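Local coordinates for protein SOXA (Paracoccus denitrificans, PDB 2C1D) that forms the dihaem subunit of the SoxAX cytochrome complex, which initiates sulfur oxidation by joining thiosulfate to the carrier cysteine of SoxY, at the interface of chains A and B. Numbering follows the deposited sequence. Chains: chain A, SOXA; chain B, SOXX.

Contact 1: the interface of chains A and B. Residues chain A 187, 190-192, 197; chain B 43, 58-59.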
loop_
_atom_site.group_PDB
_atom_site.type_symbol
_atom_site.label_atom_id
_atom_site.label_comp_id
_atom_site.label_asym_id
_atom_site.label_seq_id
_atom_site.Cartn_x
_atom_site.Cartn_y
_atom_site.Cartn_z
ATOM N N ASN A 187 6.794 -1.817 9.857
ATOM C CA ASN A 187 7.486 -0.550 9.688
ATOM C C ASN A 187 6.625 0.718 9.758
ATOM O O ASN A 187 7.080 1.784 9.358
ATOM C CB ASN A 187 8.307 -0.565 8.395
ATOM C CG ASN A 187 9.565 -1.380 8.522
ATOM O OD1 ASN A 187 10.510 -0.969 9.200
ATOM N ND2 ASN A 187 9.574 -2.558 7.909
ATOM N N ASN A 190 7.915 4.482 10.405
ATOM C CA ASN A 190 9.207 4.723 9.774
ATOM C C ASN A 190 9.072 5.451 8.451
ATOM O O ASN A 190 7.966 5.576 7.912
ATOM C CB ASN A 190 9.964 3.400 9.609
ATOM C CG ASN A 190 10.391 2.795 10.980
ATOM O OD1 ASN A 190 10.560 3.524 11.968
ATOM N ND2 ASN A 190 10.590 1.492 11.021
ATOM N N MET A 191 10.209 5.944 7.954
ATOM C CA MET A 191 10.287 6.605 6.669
ATOM C C MET A 191 10.830 5.618 5.653
ATOM O O MET A 191 11.895 5.024 5.856
ATOM C CB MET A 191 11.205 7.820 6.746
ATOM C CG MET A 191 10.746 8.916 7.687
ATOM S SD MET A 191 9.110 9.595 7.351
ATOM C CE MET A 191 9.352 10.335 5.762
ATOM N N ILE A 192 10.073 5.404 4.583
ATOM C CA ILE A 192 10.595 4.751 3.407
ATOM C C ILE A 192 10.751 5.829 2.350
ATOM O O ILE A 192 9.771 6.361 1.819
ATOM C CB ILE A 192 9.710 3.506 3.001
ATOM C CG1 ILE A 192 10.444 2.603 2.013
ATOM C CG2 ILE A 192 8.342 3.900 2.452
ATOM C CD1 ILE A 192 10.075 1.140 2.213
ATOM N N LEU A 197 5.382 5.838 6.671
ATOM C CA LEU A 197 4.556 4.670 6.576
ATOM C C LEU A 197 3.442 4.677 7.617
ATOM O O LEU A 197 3.691 4.837 8.820
ATOM C CB LEU A 197 5.380 3.390 6.731
ATOM C CG LEU A 197 6.000 2.868 5.442
ATOM C CD1 LEU A 197 7.110 1.857 5.747
ATOM C CD2 LEU A 197 4.950 2.279 4.488
ATOM N N ALA B 43 16.436 4.376 0.298
ATOM C CA ALA B 43 15.018 4.298 0.646
ATOM C C ALA B 43 14.871 3.755 2.052
ATOM O O ALA B 43 13.958 4.143 2.761
ATOM C CB ALA B 43 14.207 3.430 -0.329
ATOM N N THR B 58 14.436 5.405 7.322
ATOM C CA THR B 58 14.748 5.021 8.697
ATOM C C THR B 58 14.300 3.606 8.961
ATOM O O THR B 58 14.050 3.236 10.112
ATOM C CB THR B 58 14.064 5.964 9.719
ATOM O OG1 THR B 58 12.657 6.071 9.438
ATOM C CG2 THR B 58 14.595 7.379 9.590
ATOM N N ILE B 59 14.207 2.808 7.901
ATOM C CA ILE B 59 13.826 1.403 8.017
ATOM C C ILE B 59 14.932 0.608 8.741
ATOM O O ILE B 59 14.660 -0.271 9.568
ATOM C CB ILE B 59 13.602 0.820 6.611
ATOM C CG1 ILE B 59 12.418 1.507 5.896
ATOM C CG2 ILE B 59 13.447 -0.719 6.629
ATOM C CD1 ILE B 59 11.061 1.349 6.550
#
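B:Thr58 docks on the backbone of A:Met191 through a pair of hydrogen bonds where the two c-type cytochromes of SoxAX meet. A:Met191 N gives its hydrogen to the hydroxyl B:Thr58 OG1 at 2.9 Å, and B:Thr58 N gives its own to A:Met191 O at 3.0 Å. Both bonds are nearly straight. In B:Thr58 a chi1 of 52° sets the hydroxyl on the same side as the backbone N, and both can meet A:Met191.

The tight part is next door. B:Ile59 sends its CD1 methyl to A:Asn187 and A:Asn190, crossing A:Asn187 at about a right angle; CD1 lies 3.7 Å from A:Asn187 CG and 3.8 Å from A:Asn190 CB. A:Asn190 ND2 in turn bonds A:Asn187 OD1 at 3.1 Å, in the carbonyl plane and on a lone pair. This bond ties the two amides to each other, while A:Asn187 CG and OD1 and A:Asn190 CB meet the methyl. With an alanine in place of A:Asn190, A:Asn187 OD1 would probably lose its amide donor and the A:Asn187 side chain be set free to turn beside B:Ile59.

Packing is looser beyond the methyl tip: A:Leu197 CD1 stands 4.1 Å from B:Ile59 CD1 and hides almost no surface. Slight again is the contact of A:Ile192 CA, 3.5 Å from the carbonyl oxygen B:Ala43 O. B:Ala43 belongs to the haem-binding CXXCH of SoxX, so this part of the contact lies directly against the haem attachment segment.

Contact 2: the interface of chains A and B. Residues chain A 172, 175-177; chain B 83, 89, 92, 96, 100.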
loop_
_atom_site.group_PDB
_atom_site.type_symbol
_atom_site.label_atom_id
_atom_site.label_comp_id
_atom_site.label_asym_id
_atom_site.label_seq_id
_atom_site.Cartn_x
_atom_site.Cartn_y
_atom_site.Cartn_z
ATOM N N ARG A 172 4.584 -12.537 0.613
ATOM C CA ARG A 172 5.655 -11.633 0.241
ATOM C C ARG A 172 5.817 -11.731 -1.253
ATOM O O ARG A 172 6.437 -12.669 -1.752
ATOM C CB ARG A 172 6.938 -11.988 0.970
ATOM C CG ARG A 172 6.817 -11.779 2.475
ATOM C CD ARG A 172 8.037 -12.134 3.245
ATOM N NE ARG A 172 9.100 -11.184 2.953
ATOM C CZ ARG A 172 10.143 -10.964 3.706
ATOM N NH1 ARG A 172 10.306 -11.618 4.865
ATOM N NH2 ARG A 172 11.035 -10.065 3.311
ATOM N N GLN A 175 9.650 -9.648 -7.024
ATOM C CA GLN A 175 11.097 -9.791 -6.963
ATOM C C GLN A 175 11.625 -9.158 -5.673
ATOM O O GLN A 175 12.594 -9.638 -5.112
ATOM C CB GLN A 175 11.773 -9.207 -8.211
ATOM C CG GLN A 175 13.284 -9.435 -8.243
ATOM C CD GLN A 175 13.902 -9.121 -9.584
ATOM O OE1 GLN A 175 13.415 -8.251 -10.297
ATOM N NE2 GLN A 175 14.954 -9.867 -9.956
ATOM N N LEU A 176 10.928 -8.134 -5.167
ATOM C CA LEU A 176 11.282 -7.496 -3.906
ATOM C C LEU A 176 10.903 -8.275 -2.642
ATOM O O LEU A 176 11.381 -7.925 -1.564
ATOM C CB LEU A 176 10.685 -6.074 -3.834
ATOM C CG LEU A 176 11.281 -5.064 -4.811
ATOM C CD1 LEU A 176 10.605 -3.652 -4.751
ATOM C CD2 LEU A 176 12.781 -4.953 -4.599
ATOM N N GLU A 177 10.048 -9.292 -2.783
ATOM C CA GLU A 177 9.662 -10.197 -1.715
ATOM C C GLU A 177 9.103 -9.439 -0.502
ATOM O O GLU A 177 9.633 -9.531 0.603
ATOM C CB GLU A 177 10.825 -11.116 -1.342
ATOM C CG GLU A 177 11.262 -12.014 -2.512
ATOM C CD GLU A 177 12.300 -13.060 -2.108
ATOM O OE1 GLU A 177 13.517 -12.848 -2.340
ATOM O OE2 GLU A 177 11.877 -14.083 -1.544
ATOM N N LYS B 83 19.145 -12.066 2.694
ATOM C CA LYS B 83 18.439 -13.181 3.324
ATOM C C LYS B 83 19.324 -14.361 3.717
ATOM O O LYS B 83 18.899 -15.205 4.509
ATOM C CB LYS B 83 17.329 -13.699 2.408
ATOM C CG LYS B 83 16.109 -12.766 2.305
ATOM C CD LYS B 83 16.074 -11.975 0.995
ATOM C CE LYS B 83 14.675 -11.419 0.676
ATOM N NZ LYS B 83 14.144 -10.468 1.696
ATOM N N THR B 89 14.743 -11.253 6.284
ATOM C CA THR B 89 14.912 -9.810 6.302
ATOM C C THR B 89 14.067 -9.096 5.245
ATOM O O THR B 89 13.768 -9.640 4.183
ATOM C CB THR B 89 16.385 -9.409 6.157
ATOM O OG1 THR B 89 16.509 -7.980 6.215
ATOM C CG2 THR B 89 16.964 -9.786 4.792
ATOM N N PRO B 92 15.575 -6.598 0.316
ATOM C CA PRO B 92 15.438 -7.474 -0.842
ATOM C C PRO B 92 16.819 -7.921 -1.338
ATOM O O PRO B 92 17.822 -7.315 -0.994
ATOM C CB PRO B 92 14.719 -6.588 -1.864
ATOM C CG PRO B 92 15.221 -5.163 -1.530
ATOM C CD PRO B 92 15.383 -5.174 -0.027
ATOM N N LYS B 96 19.193 -11.970 -7.383
ATOM C CA LYS B 96 18.300 -13.110 -7.258
ATOM C C LYS B 96 17.323 -13.077 -8.403
ATOM O O LYS B 96 16.813 -12.018 -8.773
ATOM C CB LYS B 96 17.523 -13.072 -5.940
ATOM C CG LYS B 96 16.680 -14.307 -5.671
ATOM C CD LYS B 96 16.066 -14.251 -4.264
ATOM C CE LYS B 96 15.105 -15.408 -3.983
ATOM N NZ LYS B 96 14.735 -15.430 -2.531
ATOM N N PHE B 100 10.200 -16.594 -6.611
ATOM C CA PHE B 100 9.288 -15.523 -6.179
ATOM C C PHE B 100 7.839 -15.942 -6.278
ATOM O O PHE B 100 7.475 -16.898 -6.995
ATOM C CB PHE B 100 9.501 -14.264 -7.031
ATOM C CG PHE B 100 10.902 -13.785 -7.033
ATOM C CD1 PHE B 100 11.608 -13.645 -8.229
ATOM C CD2 PHE B 100 11.530 -13.463 -5.846
ATOM C CE1 PHE B 100 12.918 -13.208 -8.232
ATOM C CE2 PHE B 100 12.837 -13.022 -5.835
ATOM C CZ PHE B 100 13.547 -12.912 -7.022
HETATM O O HOH W 1 12.504 -8.350 0.954
#
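Stretched out from a CG anti to its backbone N (chi1 -174°), B:Lys96 carries its ammonium to the carboxylate of A:Glu177, whose own chain is extended beyond CG and crosses the lysine at about a right angle. The salt bridge runs from B:Lys96 NZ to A:Glu177 OE1 at 2.9 Å, on the syn side of that oxygen and somewhat out of the carboxylate plane. A bend at chi3 (69°) brings the A:Arg172 guanidinium round to the backbone carbonyl A:Glu177 O, which takes hydrogens from both NE and NH2, while A:Arg172 NH2 also reaches B:Thr89 O at 2.9 Å, coming from above that carbonyl plane. One arginine thus braces the loop carrying A:Glu177 and ties it to SoxX.

B:Phe100 packs against the A:Gln175 to A:Glu177 stretch. A:Gln175 CA lies over one face, 3.7 Å from the ring centroid; the carboxylate carbon A:Glu177 CD sits at the ring edge, its plane turned 72° from the ring, and A:Glu177 CG touches B:Phe100 CD2 at 3.6 Å. A:Gln175 NE2 donates to B:Lys96 O at 3.1 Å, nearly along the C=O axis. B:Lys83 NZ binds a water at 2.8 Å that also links to A:Leu176 O and A:Glu177 O. B:Lys83 NZ, 4.7 Å from A:Glu177 OE1, is not in contact with it but, if charged, would probably add to the stabilisation of the carboxylate. On the apolar flank A:Leu176 CD2 lies alongside B:Pro92 CB.

In SoxA the site occupies the loop between helix 159-170 and helix 180-184, the latter spanning the CXXCH of the second haem; in SoxX it combines 3-10 helix 82-84 with the loop around B:Met91, the axial haem ligand that immediately precedes B:Pro92.

The C-alpha centres of contact 1 and contact 2 are about 17 Å apart, and they share no residue. In SoxA they flank one element, helix 180-184 with its haem-binding CXXCH: contact 2 lies before it in sequence, contact 1 after it. SoxX answers in kind, with part of its own CXXCH in contact 1 and the neighbour of its axial methionine in contact 2. SoxA and SoxX form a heterodimer, and holding it at both of these contacts would probably fix the orientation of the second SoxA haem and the SoxX haem towards each other, which may suit electron transfer between the subunits.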